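Local coordinates for protein fatty acid synthase 1, isoform A (Drosophila melanogaster, PDB 6FN6) that probably catalyses the synthesis of long-chain saturated fatty acids from acetyl-CoA and malonyl-CoA with NADPH, this chain being its dehydratase, enoylreductase and ketoreductase region, at residues Asn998-Lys1001 / Leu1002-Gly1006; Thr1039-Leu1042 / Asp1043-Ser1046; Cys1085-Arg1088 / Gln1089-Gly1092. All blocks are in the same frame, centred on the assembly; numbering follows the deposited sequence.

How the contacts relate
All three contacts lie in the ketoreductase domain, on the same side of the chain's centre and away from the predicted dehydratase residues His24 and Asp175. Each is local, within one continuous piece of chain. Contact 1 ends helix 989-1002 and enters strand 1005-1011. Contact 2 lies within the next helix, 1034-1049, with its centre 15 Å from that of contact 1; their nearest atoms stay about 7 Å apart. Contact 3 ends helix 1072-1090. Contacts 2 and 3 have centres 12 Å apart and do touch. Arg1088 NH1 forms a salt bridge of 2.6 Å to Asp1043 OD1 and a probable hydrogen bond to Ser1046 OG.

Contact 1: Asn998-Lys1001 / Leu1002-Gly1006; sequences NSNK and LALVG
Asn1000 reaches forward from the last turn of helix 989-1002 and grips Val1005, on the chain leading into strand 1005-1011. Its CB starts out pointing away from residues 1002-1006. With chi1 at -146° and chi2 at 38°, the amide is brought back over them. CG then lies 3.9 Å from Leu1004 CD2. OD1 accepts a hydrogen bond from Val1005 N at 2.9 Å, nearly straight at the hydrogen (167°), with the donor lying almost along the C=O axis. The same oxygen also packs against carbon: Val1005 CG2 is 3.5 Å from it. ND2, the other branch, meets Leu1004 CD2 at 3.7 Å. The side chains of Asn1000 and Leu1004 cross obliquely, and this methyl lies near both ends of the amide. A water donates to Val1005 O and weakly to Asn1000 OD1, bridging the two residues.

This is a helix-to-strand connection of the Rossmann-type ketoreductase fold. Helix 989-1002 hands the chain on to strand 1005-1011, which runs parallel to strand 926-930 beside it, and Ser926 OG of that strand hydrogen-bonds Ala1003 O. Leu1002 N still bonds to Asn998 O, and Ala1003 N to Ser999 O at 3.1 Å. Ala1003 is the first residue to leave helical angles.

Ser999 is buried. Its CB touches Val1005 CG2 at 4.0 Å, while its OG turns back along the helix to bond Leu995 O. Val1005 has CG2 anti to its carbonyl carbon, which directs that methyl at the helix, towards Ser999 and Asn1000. Leu1002 packs onto Tyr951, Lys978 and Val980 of strands 951-955 and 978-982.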
loop_
_atom_site.group_PDB
_atom_site.type_symbol
_atom_site.label_atom_id
_atom_site.label_comp_id
_atom_site.label_asym_id
_atom_site.label_seq_id
_atom_site.Cartn_x
_atom_site.Cartn_y
_atom_site.Cartn_z
ATOM N N ASN A 998 -45.980 23.207 -38.277
ATOM C CA ASN A 998 -44.864 22.276 -38.379
ATOM C C ASN A 998 -44.568 21.693 -37.004
ATOM O O ASN A 998 -44.472 20.479 -36.842
ATOM C CB ASN A 998 -43.616 22.961 -38.944
ATOM C CG ASN A 998 -43.742 23.286 -40.421
ATOM O OD1 ASN A 998 -43.412 24.390 -40.850
ATOM N ND2 ASN A 998 -44.203 22.320 -41.208
ATOM N N SER A 999 -44.451 22.569 -36.011
ATOM C CA SER A 999 -44.118 22.151 -34.657
ATOM C C SER A 999 -45.128 21.139 -34.140
ATOM O O SER A 999 -44.766 20.174 -33.465
ATOM C CB SER A 999 -44.064 23.360 -33.724
ATOM O OG SER A 999 -43.045 24.258 -34.121
ATOM N N ASN A 1000 -46.398 21.361 -34.463
ATOM C CA ASN A 1000 -47.471 20.507 -33.977
ATOM C C ASN A 1000 -47.361 19.122 -34.613
ATOM O O ASN A 1000 -47.653 18.115 -33.975
ATOM C CB ASN A 1000 -48.839 21.122 -34.274
ATOM C CG ASN A 1000 -49.862 20.820 -33.195
ATOM O OD1 ASN A 1000 -49.542 20.808 -32.008
ATOM N ND2 ASN A 1000 -51.094 20.557 -33.605
ATOM N N LYS A 1001 -46.948 19.078 -35.876
ATOM C CA LYS A 1001 -46.804 17.812 -36.589
ATOM C C LYS A 1001 -45.613 17.004 -36.076
ATOM O O LYS A 1001 -45.639 15.773 -36.107
ATOM C CB LYS A 1001 -46.652 18.058 -38.093
ATOM C CG LYS A 1001 -47.907 18.589 -38.778
ATOM C CD LYS A 1001 -49.059 17.592 -38.734
ATOM C CE LYS A 1001 -50.319 18.163 -39.381
ATOM N NZ LYS A 1001 -50.203 18.296 -40.861
ATOM N N LEU A 1002 -44.565 17.687 -35.625
ATOM C CA LEU A 1002 -43.460 17.007 -34.957
ATOM C C LEU A 1002 -43.992 16.311 -33.715
ATOM O O LEU A 1002 -43.858 15.098 -33.550
ATOM C CB LEU A 1002 -42.351 17.992 -34.579
ATOM C CG LEU A 1002 -41.141 17.383 -33.860
ATOM C CD1 LEU A 1002 -40.428 16.377 -34.749
ATOM C CD2 LEU A 1002 -40.176 18.459 -33.392
ATOM N N ALA A 1003 -44.611 17.109 -32.854
ATOM C CA ALA A 1003 -45.286 16.624 -31.662
ATOM C C ALA A 1003 -46.219 17.724 -31.189
ATOM O O ALA A 1003 -45.899 18.907 -31.319
ATOM C CB ALA A 1003 -44.287 16.257 -30.577
ATOM N N LEU A 1004 -47.371 17.342 -30.651
ATOM C CA LEU A 1004 -48.368 18.319 -30.243
ATOM C C LEU A 1004 -47.759 19.337 -29.288
ATOM O O LEU A 1004 -47.134 18.975 -28.288
ATOM C CB LEU A 1004 -49.567 17.625 -29.603
ATOM C CG LEU A 1004 -50.306 16.654 -30.530
ATOM C CD1 LEU A 1004 -51.444 15.969 -29.800
ATOM C CD2 LEU A 1004 -50.820 17.353 -31.780
ATOM N N VAL A 1005 -47.944 20.612 -29.614
ATOM C CA VAL A 1005 -47.369 21.709 -28.847
ATOM C C VAL A 1005 -47.964 21.752 -27.443
ATOM O O VAL A 1005 -49.184 21.760 -27.271
ATOM C CB VAL A 1005 -47.576 23.052 -29.572
ATOM C CG1 VAL A 1005 -46.983 24.203 -28.767
ATOM C CG2 VAL A 1005 -46.962 23.004 -30.957
ATOM N N GLY A 1006 -47.087 21.758 -26.444
ATOM C CA GLY A 1006 -47.502 21.819 -25.054
ATOM C C GLY A 1006 -47.284 23.190 -24.442
ATOM O O GLY A 1006 -47.950 23.560 -23.476
HETATM O O HOH W 1 -51.308 21.140 -29.166
#

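Contact 2: Thr1039-Leu1042 / Asp1043-Ser1046; sequences TKYL and DQFS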
loop_
_atom_site.group_PDB
_atom_site.type_symbol
_atom_site.label_atom_id
_atom_site.label_comp_id
_atom_site.label_asym_id
_atom_site.label_seq_id
_atom_site.Cartn_x
_atom_site.Cartn_y
_atom_site.Cartn_z
ATOM N N THR A 1039 -46.077 37.644 -30.981
ATOM C CA THR A 1039 -46.906 37.173 -29.879
ATOM C C THR A 1039 -48.377 37.266 -30.262
ATOM O O THR A 1039 -49.172 36.378 -29.949
ATOM C CB THR A 1039 -46.654 37.991 -28.600
ATOM O OG1 THR A 1039 -45.250 38.027 -28.321
ATOM C CG2 THR A 1039 -47.389 37.385 -27.413
ATOM N N LYS A 1040 -48.730 38.347 -30.948
ATOM C CA LYS A 1040 -50.112 38.584 -31.344
ATOM C C LYS A 1040 -50.594 37.484 -32.290
ATOM O O LYS A 1040 -51.680 36.934 -32.113
ATOM C CB LYS A 1040 -50.242 39.959 -32.001
ATOM C CG LYS A 1040 -51.639 40.296 -32.484
ATOM C CD LYS A 1040 -51.696 41.717 -33.022
ATOM C CE LYS A 1040 -53.095 42.086 -33.488
ATOM N NZ LYS A 1040 -53.192 43.521 -33.873
ATOM N N TYR A 1041 -49.779 37.163 -33.289
ATOM C CA TYR A 1041 -50.140 36.141 -34.264
ATOM C C TYR A 1041 -50.002 34.733 -33.686
ATOM O O TYR A 1041 -50.839 33.867 -33.947
ATOM C CB TYR A 1041 -49.274 36.275 -35.520
ATOM C CG TYR A 1041 -49.617 37.463 -36.397
ATOM C CD1 TYR A 1041 -50.934 37.869 -36.582
ATOM C CD2 TYR A 1041 -48.618 38.177 -37.045
ATOM C CE1 TYR A 1041 -51.242 38.953 -37.382
ATOM C CE2 TYR A 1041 -48.917 39.262 -37.847
ATOM C CZ TYR A 1041 -50.229 39.645 -38.012
ATOM O OH TYR A 1041 -50.523 40.726 -38.811
ATOM N N LEU A 1042 -48.942 34.497 -32.915
ATOM C CA LEU A 1042 -48.760 33.208 -32.252
ATOM C C LEU A 1042 -49.941 32.916 -31.331
ATOM O O LEU A 1042 -50.441 31.791 -31.281
ATOM C CB LEU A 1042 -47.452 33.180 -31.459
ATOM C CG LEU A 1042 -46.175 33.049 -32.292
ATOM C CD1 LEU A 1042 -44.944 33.307 -31.442
ATOM C CD2 LEU A 1042 -46.097 31.686 -32.944
ATOM N N ASP A 1043 -50.392 33.941 -30.614
ATOM C CA ASP A 1043 -51.564 33.818 -29.761
ATOM C C ASP A 1043 -52.772 33.416 -30.593
ATOM O O ASP A 1043 -53.480 32.465 -30.266
ATOM C CB ASP A 1043 -51.843 35.134 -29.033
ATOM C CG ASP A 1043 -53.247 35.196 -28.452
ATOM O OD1 ASP A 1043 -53.767 34.141 -28.029
ATOM O OD2 ASP A 1043 -53.834 36.299 -28.423
ATOM N N GLN A 1044 -52.988 34.144 -31.680
ATOM C CA GLN A 1044 -54.177 33.979 -32.506
ATOM C C GLN A 1044 -54.284 32.578 -33.111
ATOM O O GLN A 1044 -55.320 31.926 -32.998
ATOM C CB GLN A 1044 -54.161 35.033 -33.618
ATOM C CG GLN A 1044 -55.248 34.896 -34.667
ATOM C CD GLN A 1044 -55.164 35.988 -35.717
ATOM O OE1 GLN A 1044 -54.485 36.999 -35.527
ATOM N NE2 GLN A 1044 -55.839 35.781 -36.842
ATOM N N PHE A 1045 -53.204 32.109 -33.727
ATOM C CA PHE A 1045 -53.234 30.854 -34.474
ATOM C C PHE A 1045 -53.073 29.618 -33.591
ATOM O O PHE A 1045 -53.516 28.532 -33.963
ATOM C CB PHE A 1045 -52.144 30.862 -35.547
ATOM C CG PHE A 1045 -52.375 31.870 -36.635
ATOM C CD1 PHE A 1045 -53.417 31.712 -37.532
ATOM C CD2 PHE A 1045 -51.554 32.976 -36.758
ATOM C CE1 PHE A 1045 -53.634 32.638 -38.533
ATOM C CE2 PHE A 1045 -51.765 33.905 -37.757
ATOM C CZ PHE A 1045 -52.808 33.736 -38.645
ATOM N N SER A 1046 -52.435 29.774 -32.435
ATOM C CA SER A 1046 -52.269 28.653 -31.517
ATOM C C SER A 1046 -53.631 28.196 -30.999
ATOM O O SER A 1046 -53.835 27.013 -30.728
ATOM C CB SER A 1046 -51.353 29.028 -30.349
ATOM O OG SER A 1046 -51.897 30.081 -29.576
#
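Tyr1041 and Phe1045 sit one turn apart on helix 1034-1049, an alpha-helix of the Rossmann-type ketoreductase domain. Four successive i to i+4 bonds join the two halves. Asp1043 N bonds Thr1039 O at 2.8 Å, and Gln1044 N bonds Lys1040 O. Phe1045 N bonds Tyr1041 O at 3.0 Å, and Ser1046 N bonds Leu1042 O at 3.1 Å.

The polar side chains find partners in several places. Thr1039 OG1 turns back to Lys1035 O of the preceding turn. Asp1043 carries its carboxylate off the helix, where OD1 forms salt bridges to Arg1047 of the same helix and Arg1088 of helix 1072-1090. Two positive partners would probably favour its ionised form. Ser1046 OG, with chi1 at 62°, folds back over the preceding turn. It lies 2.8 Å from Leu1042 O and 2.9 Å from Asp1043 O.

On the side facing helix 989-1002, Leu1042 and Phe1045 both touch Leu996, while the Tyr1041 ring meets Ala989 and Ala992. Phe1045 CE2 approaches Tyr1041 CB at 4.1 Å. The Gln1044 side chain runs alongside Tyr1041 and points the same way, the ring and amide planes 58° apart. Its OE1 meets the ring at the edge, in plane, 3.8 Å from Tyr1041 CD1.

Contact 3: Cys1085-Arg1088 / Gln1089-Gly1092; sequences CEQR and QVSG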
loop_
_atom_site.group_PDB
_atom_site.type_symbol
_atom_site.label_atom_id
_atom_site.label_comp_id
_atom_site.label_asym_id
_atom_site.label_seq_id
_atom_site.Cartn_x
_atom_site.Cartn_y
_atom_site.Cartn_z
ATOM N N CYS A 1085 -52.096 38.200 -22.810
ATOM C CA CYS A 1085 -52.232 37.098 -21.868
ATOM C C CYS A 1085 -53.525 37.217 -21.075
ATOM O O CYS A 1085 -54.171 36.210 -20.783
ATOM C CB CYS A 1085 -51.022 37.047 -20.936
ATOM S SG CYS A 1085 -49.489 36.632 -21.811
ATOM N N GLU A 1086 -53.897 38.442 -20.720
ATOM C CA GLU A 1086 -55.154 38.676 -20.024
ATOM C C GLU A 1086 -56.320 38.256 -20.908
ATOM O O GLU A 1086 -57.222 37.544 -20.474
ATOM C CB GLU A 1086 -55.303 40.147 -19.634
ATOM C CG GLU A 1086 -56.535 40.429 -18.781
ATOM C CD GLU A 1086 -56.748 41.908 -18.514
ATOM O OE1 GLU A 1086 -56.301 42.738 -19.335
ATOM O OE2 GLU A 1086 -57.370 42.242 -17.483
ATOM N N GLN A 1087 -56.285 38.699 -22.158
ATOM C CA GLN A 1087 -57.350 38.406 -23.106
ATOM C C GLN A 1087 -57.460 36.903 -23.328
ATOM O O GLN A 1087 -58.561 36.354 -23.392
ATOM C CB GLN A 1087 -57.095 39.126 -24.433
ATOM C CG GLN A 1087 -57.344 40.627 -24.382
ATOM C CD GLN A 1087 -58.806 40.977 -24.192
ATOM O OE1 GLN A 1087 -59.308 41.014 -23.068
ATOM N NE2 GLN A 1087 -59.497 41.242 -25.293
ATOM N N ARG A 1088 -56.313 36.245 -23.459
ATOM C CA ARG A 1088 -56.278 34.802 -23.649
ATOM C C ARG A 1088 -57.035 34.087 -22.525
ATOM O O ARG A 1088 -57.856 33.207 -22.779
ATOM C CB ARG A 1088 -54.833 34.307 -23.726
ATOM C CG ARG A 1088 -54.182 34.496 -25.095
ATOM C CD ARG A 1088 -52.750 33.955 -25.112
ATOM N NE ARG A 1088 -52.702 32.522 -24.826
ATOM C CZ ARG A 1088 -52.804 31.563 -25.742
ATOM N NH1 ARG A 1088 -52.950 31.865 -27.025
ATOM N NH2 ARG A 1088 -52.757 30.291 -25.373
ATOM N N GLN A 1089 -56.750 34.464 -21.282
ATOM C CA GLN A 1089 -57.414 33.853 -20.136
ATOM C C GLN A 1089 -58.914 34.127 -20.143
ATOM O O GLN A 1089 -59.709 33.259 -19.779
ATOM C CB GLN A 1089 -56.808 34.349 -18.820
ATOM C CG GLN A 1089 -55.440 33.770 -18.506
ATOM C CD GLN A 1089 -55.120 33.810 -17.023
ATOM O OE1 GLN A 1089 -56.013 33.949 -16.182
ATOM N NE2 GLN A 1089 -53.841 33.687 -16.692
ATOM N N VAL A 1090 -59.298 35.336 -20.546
ATOM C CA VAL A 1090 -60.709 35.684 -20.650
ATOM C C VAL A 1090 -61.395 34.672 -21.555
ATOM O O VAL A 1090 -62.446 34.133 -21.215
ATOM C CB VAL A 1090 -60.899 37.127 -21.174
ATOM C CG1 VAL A 1090 -62.368 37.397 -21.527
ATOM C CG2 VAL A 1090 -60.406 38.138 -20.155
ATOM N N SER A 1091 -60.779 34.402 -22.700
ATOM C CA SER A 1091 -61.339 33.477 -23.678
ATOM C C SER A 1091 -61.004 32.017 -23.359
ATOM O O SER A 1091 -61.155 31.139 -24.208
ATOM C CB SER A 1091 -60.848 33.831 -25.084
ATOM O OG SER A 1091 -61.214 35.154 -25.436
ATOM N N GLY A 1092 -60.522 31.764 -22.145
ATOM C CA GLY A 1092 -60.270 30.405 -21.694
ATOM C C GLY A 1092 -59.029 29.764 -22.283
ATOM O O GLY A 1092 -59.085 28.644 -22.789
#
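Gln1089 lies in the last turn of helix 1072-1090, its N bonded to Cys1085 O at 3.2 Å. The helix belongs to the Rossmann-type ketoreductase domain and ends in a Schellman motif. Gln1089 CG passes 3.6 Å from the same Cys1085 O. Beyond CG the chain is extended, and NE2 bonds the carbonyls of Pro1159 and Gly1095.

Just before it, the Arg1088 chain bends at chi3 (61°). Its guanidinium turns to helix 1034-1049, where NH1 pairs with Asp1043 OD1, while NE bonds Pro1094 O and the side chain makes a cation-pi contact with Phe1056.

Val1090 N bonds Glu1086 O at 3.0 Å. Val1090 CG2, anti to its own carbonyl carbon, lies back over that turn, 3.3 Å from Glu1086 O. Ser1091 N bonds Gln1087 O at 3.0 Å. Ser1091 is the first residue outside helical angles.

Gly1092 follows with positive phi (75°), as the C-prime residue. Phe1093 N reaches Arg1088 O to complete the motif. Gly1092 N turns back to Gln1089 O, 2.9 Å away.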